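Local coordinates for protein HpuA (Kingella denitrificans ATCC 33394, PDB 5EC6) that serves as an outer-membrane lipoprotein receptor that binds haemoglobin, probably helping the bacterium take iron from it, at residues Y80-G84 and L110-M116; R132-M136 and G282-G286. Where two conformers were deposited one is given. Numbering follows the deposited sequence.

Contact 1 (Y80-G84 and L110-M116)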
# COMPACT_ATOMS: atom_id res chain seq x y z
N TYR A 80 3.91 4.99 -18.29
CA TYR A 80 4.07 3.83 -17.42
C TYR A 80 5.47 3.70 -16.86
O TYR A 80 6.47 3.96 -17.56
CB TYR A 80 3.76 2.55 -18.19
CG TYR A 80 2.33 2.32 -18.59
CD1 TYR A 80 1.82 2.83 -19.78
CD2 TYR A 80 1.50 1.56 -17.81
CE1 TYR A 80 0.53 2.60 -20.14
CE2 TYR A 80 0.21 1.29 -18.18
CZ TYR A 80 -0.28 1.80 -19.37
OH TYR A 80 -1.56 1.57 -19.77
N TYR A 81 5.56 3.31 -15.60
CA TYR A 81 6.83 3.18 -14.88
C TYR A 81 6.94 1.88 -14.12
O TYR A 81 5.95 1.38 -13.57
CB TYR A 81 7.08 4.34 -13.91
CG TYR A 81 7.15 5.67 -14.65
CD1 TYR A 81 8.35 6.07 -15.29
CD2 TYR A 81 6.02 6.46 -14.82
CE1 TYR A 81 8.39 7.24 -16.03
CE2 TYR A 81 6.06 7.65 -15.57
CZ TYR A 81 7.23 8.01 -16.18
OH TYR A 81 7.24 9.20 -16.88
N ASP A 82 8.13 1.29 -14.10
CA ASP A 82 8.27 0.10 -13.27
C ASP A 82 8.60 0.46 -11.83
O ASP A 82 9.01 1.57 -11.50
CB ASP A 82 9.22 -0.94 -13.89
CG ASP A 82 10.48 -0.35 -14.46
OD1 ASP A 82 10.92 0.67 -13.95
OD2 ASP A 82 11.02 -0.93 -15.42
N PHE A 83 8.36 -0.51 -10.96
CA PHE A 83 8.81 -0.44 -9.60
C PHE A 83 10.22 -1.03 -9.56
O PHE A 83 10.42 -2.19 -9.90
CB PHE A 83 7.88 -1.24 -8.70
CG PHE A 83 6.48 -0.68 -8.65
CD1 PHE A 83 6.22 0.49 -7.96
CD2 PHE A 83 5.41 -1.32 -9.32
CE1 PHE A 83 4.91 1.03 -7.90
CE2 PHE A 83 4.12 -0.78 -9.26
CZ PHE A 83 3.88 0.38 -8.56
N GLY A 84 11.19 -0.23 -9.20
CA GLY A 84 12.56 -0.76 -9.21
C GLY A 84 13.36 -0.32 -8.03
O GLY A 84 12.83 0.01 -6.98
N LEU A 110 11.97 11.53 -13.01
CA LEU A 110 11.43 10.84 -14.18
C LEU A 110 11.79 11.57 -15.48
O LEU A 110 11.98 12.77 -15.49
CB LEU A 110 9.90 10.77 -14.12
CG LEU A 110 9.34 10.18 -12.80
CD1 LEU A 110 7.83 10.22 -12.83
CD2 LEU A 110 9.88 8.76 -12.58
N ASP A 111 11.76 10.82 -16.56
CA ASP A 111 11.93 11.40 -17.91
C ASP A 111 11.10 12.66 -18.19
O ASP A 111 11.60 13.57 -18.84
CB ASP A 111 11.75 10.35 -19.00
CG ASP A 111 10.41 9.61 -18.94
OD1 ASP A 111 9.58 9.89 -18.05
OD2 ASP A 111 10.22 8.75 -19.82
N SER A 112 9.86 12.70 -17.68
CA SER A 112 8.90 13.81 -17.84
C SER A 112 9.21 15.08 -17.03
O SER A 112 8.54 16.13 -17.22
CB SER A 112 7.52 13.32 -17.37
OG SER A 112 7.66 13.02 -15.98
N GLY A 113 10.13 14.95 -16.08
CA GLY A 113 10.39 15.95 -15.07
C GLY A 113 9.58 15.81 -13.81
O GLY A 113 9.70 16.60 -12.86
N GLY A 114 8.70 14.80 -13.81
CA GLY A 114 8.04 14.43 -12.58
C GLY A 114 8.96 13.66 -11.66
O GLY A 114 10.16 13.53 -11.88
N LYS A 115 8.38 13.14 -10.57
CA LYS A 115 9.13 12.27 -9.66
C LYS A 115 8.19 11.14 -9.20
O LYS A 115 6.98 11.30 -9.24
CB LYS A 115 9.65 12.99 -8.41
CG LYS A 115 10.43 14.28 -8.70
CD LYS A 115 10.90 14.92 -7.40
CE LYS A 115 11.59 16.26 -7.62
NZ LYS A 115 12.68 16.14 -8.62
N MET A 116 8.80 10.07 -8.72
CA MET A 116 8.02 8.91 -8.22
C MET A 116 8.65 8.27 -7.02
O MET A 116 9.86 8.15 -6.87
CB MET A 116 7.87 7.90 -9.35
CG MET A 116 7.09 6.64 -8.99
SD MET A 116 7.06 5.57 -10.42
CE MET A 116 6.26 4.11 -9.76
O HOH W 1 5.69 11.19 -15.62
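Tyr81 is the centre of this contact. Its side chain runs from the backbone of 80-84 to the turn that opens 110-116. Leu110 starts the second segment and lies over one face of the Tyr81 ring. Its CD1 sits 4.3 Å from the ring centroid, close to the ring normal, a CH-pi contact. Leu110 CD2 is 4.1 Å from Tyr81 CE1. Leu110 also begins a type I beta turn that ends at Gly113, closed by Gly113 N to Leu110 O at 2.9 Å. Asp111 meets the ring at its edge. The phenol Tyr81 OH donates to Asp111 OD1 at 2.7 Å. Ser112 joins through water 1, which donates to Tyr81 OH at 2.8 Å and lies 2.7 Å from Ser112 OG. The same Ser112 OG accepts from Gly114 N at 3.0 Å, which makes an ST turn. Gly113 has a positive phi, where a CB would jam against the preceding carbonyl. Met116 then returns to the first segment with an extended side chain. Its SD is 3.7 Å from Tyr81 CB and lies obliquely to the ring, a Met-aromatic contact. Its CE reaches Phe83 CE1 at 3.8 Å. The turn links strands 104-109 and 115-118, so the contact is a hairpin end meeting a short edge strand. Strand 80-81 belongs to a separate four-stranded sheet, where Tyr81 pairs with Tyr73 of strand 65-74. Trp141 of strand 136-142 touches Leu110, and Asp111 OD2 accepts from Ala21 N of the N-terminal region.

Contact 2 (R132-M136 and G282-G286)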
# COMPACT_ATOMS: atom_id res chain seq x y z
N ARG A 132 6.31 -5.26 4.06
CA ARG A 132 6.40 -6.53 3.39
C ARG A 132 5.14 -6.83 2.59
O ARG A 132 4.48 -7.87 2.77
CB ARG A 132 6.57 -7.65 4.41
CG ARG A 132 7.74 -7.57 5.37
CD ARG A 132 7.71 -8.80 6.30
NE ARG A 132 8.96 -8.98 7.06
CZ ARG A 132 10.10 -9.41 6.53
NH1 ARG A 132 10.18 -9.73 5.24
NH2 ARG A 132 11.19 -9.54 7.30
N LEU A 133 4.78 -5.92 1.72
CA LEU A 133 3.53 -6.06 0.99
C LEU A 133 3.83 -7.01 -0.13
O LEU A 133 4.97 -6.97 -0.64
CB LEU A 133 3.13 -4.70 0.46
CG LEU A 133 2.92 -3.65 1.53
CD1 LEU A 133 2.78 -2.29 0.88
CD2 LEU A 133 1.71 -3.94 2.33
N LYS A 134 2.90 -7.92 -0.43
CA LYS A 134 3.00 -8.86 -1.57
C LYS A 134 1.90 -8.71 -2.59
O LYS A 134 2.04 -9.19 -3.70
CB LYS A 134 2.98 -10.33 -1.08
CG LYS A 134 3.96 -10.65 0.02
CD LYS A 134 5.42 -10.67 -0.41
CE LYS A 134 6.26 -11.18 0.78
NZ LYS A 134 7.45 -10.34 1.15
N SER A 135 0.81 -8.02 -2.24
CA SER A 135 -0.34 -7.93 -3.13
C SER A 135 -0.82 -6.48 -3.42
O SER A 135 -1.89 -6.28 -4.00
CB SER A 135 -1.53 -8.68 -2.57
OG SER A 135 -1.23 -10.07 -2.43
N MET A 136 0.01 -5.52 -3.09
CA MET A 136 -0.31 -4.11 -3.30
C MET A 136 0.96 -3.30 -3.31
O MET A 136 2.02 -3.77 -2.86
CB MET A 136 -1.31 -3.59 -2.22
CG MET A 136 -0.75 -3.69 -0.86
SD MET A 136 -1.71 -2.71 0.33
CE MET A 136 -1.34 -1.08 -0.24
N GLY A 282 -5.38 -9.74 3.78
CA GLY A 282 -4.18 -9.65 4.51
C GLY A 282 -3.36 -8.35 4.38
O GLY A 282 -2.37 -8.20 5.10
N GLU A 283 -3.75 -7.51 3.44
CA GLU A 283 -3.17 -6.20 3.26
C GLU A 283 -4.27 -5.15 3.17
O GLU A 283 -5.45 -5.45 2.96
CB GLU A 283 -2.23 -6.19 2.05
CG GLU A 283 -1.11 -7.19 2.28
CD GLU A 283 -0.19 -7.43 1.09
OE1 GLU A 283 -0.38 -6.82 0.05
OE2 GLU A 283 0.77 -8.26 1.26
N ILE A 284 -3.87 -3.89 3.33
CA ILE A 284 -4.80 -2.78 3.42
C ILE A 284 -4.12 -1.55 2.83
O ILE A 284 -2.92 -1.43 2.93
CB ILE A 284 -5.22 -2.51 4.91
CG1 ILE A 284 -6.40 -1.54 5.00
CG2 ILE A 284 -4.06 -1.98 5.74
CD1 ILE A 284 -7.11 -1.58 6.32
N GLY A 285 -4.88 -0.70 2.20
CA GLY A 285 -4.32 0.57 1.69
C GLY A 285 -5.39 1.57 1.33
O GLY A 285 -6.56 1.24 1.28
N GLY A 286 -4.98 2.81 1.12
CA GLY A 286 -5.90 3.82 0.74
C GLY A 286 -5.28 5.20 0.66
O GLY A 286 -4.06 5.34 0.70
O HOH W 2 -0.31 -10.63 0.14
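The carboxylate of Glu283 is received by the backbone of the loop that leads into strand 136-142. Lys134 N donates to Glu283 OE2 at 2.7 Å, with a nearly straight angle of 171°. Ser135 N donates to Glu283 OE1 at 2.8 Å. Each carboxylate oxygen therefore accepts one main-chain NH, from two successive residues. Water 2 adds a weak bond to Glu283 OE2 at 2.8 Å and also lies 2.8 Å from Ser135 OG. Met136 N is 3.4 Å from Glu283 OE1, but the angle is too poor for a bond. The Lys134 side chain leads away, so its amine plays no part here. Beyond the acid, Met136 lies along the strand. Its SD is 3.1 Å from Ile284 O and its CE 3.9 Å from Gly285 CA. A CB on Gly285 would clash with that methyl. Gly282 and Glu283 both face Phe265, forming a classic beta bulge at the start of strand 283-289. Ile284 points away from the loop, to Tyr177 and Val179. Glu283 thus ties the loop before strand 136-142 to the start of strand 283-289. Because the donors are main-chain NH groups, the tie depends on the loop's path, not on a basic side chain.

Contact 2 is the more buried, with its centre 5 Å from the centre of the chain. Contact 1 lies 18 Å out and mixes buried residues with partly exposed ones and exposed Asp111. Their centres are 22 Å apart, their nearest atoms about 7 Å, without touching. Both reach the large antiparallel sheet: contact 1 through strand 115-118, contact 2 through strands 136-142 and 283-289. Strands 115-118 and 136-142 are neighbours in it. Contact 1 joins this sheet to the smaller one, whereas contact 2 ties two parts of the large sheet together. An acid takes part in each. In contact 1 it accepts from a phenol beside apolar packing; in contact 2, from main-chain NH groups.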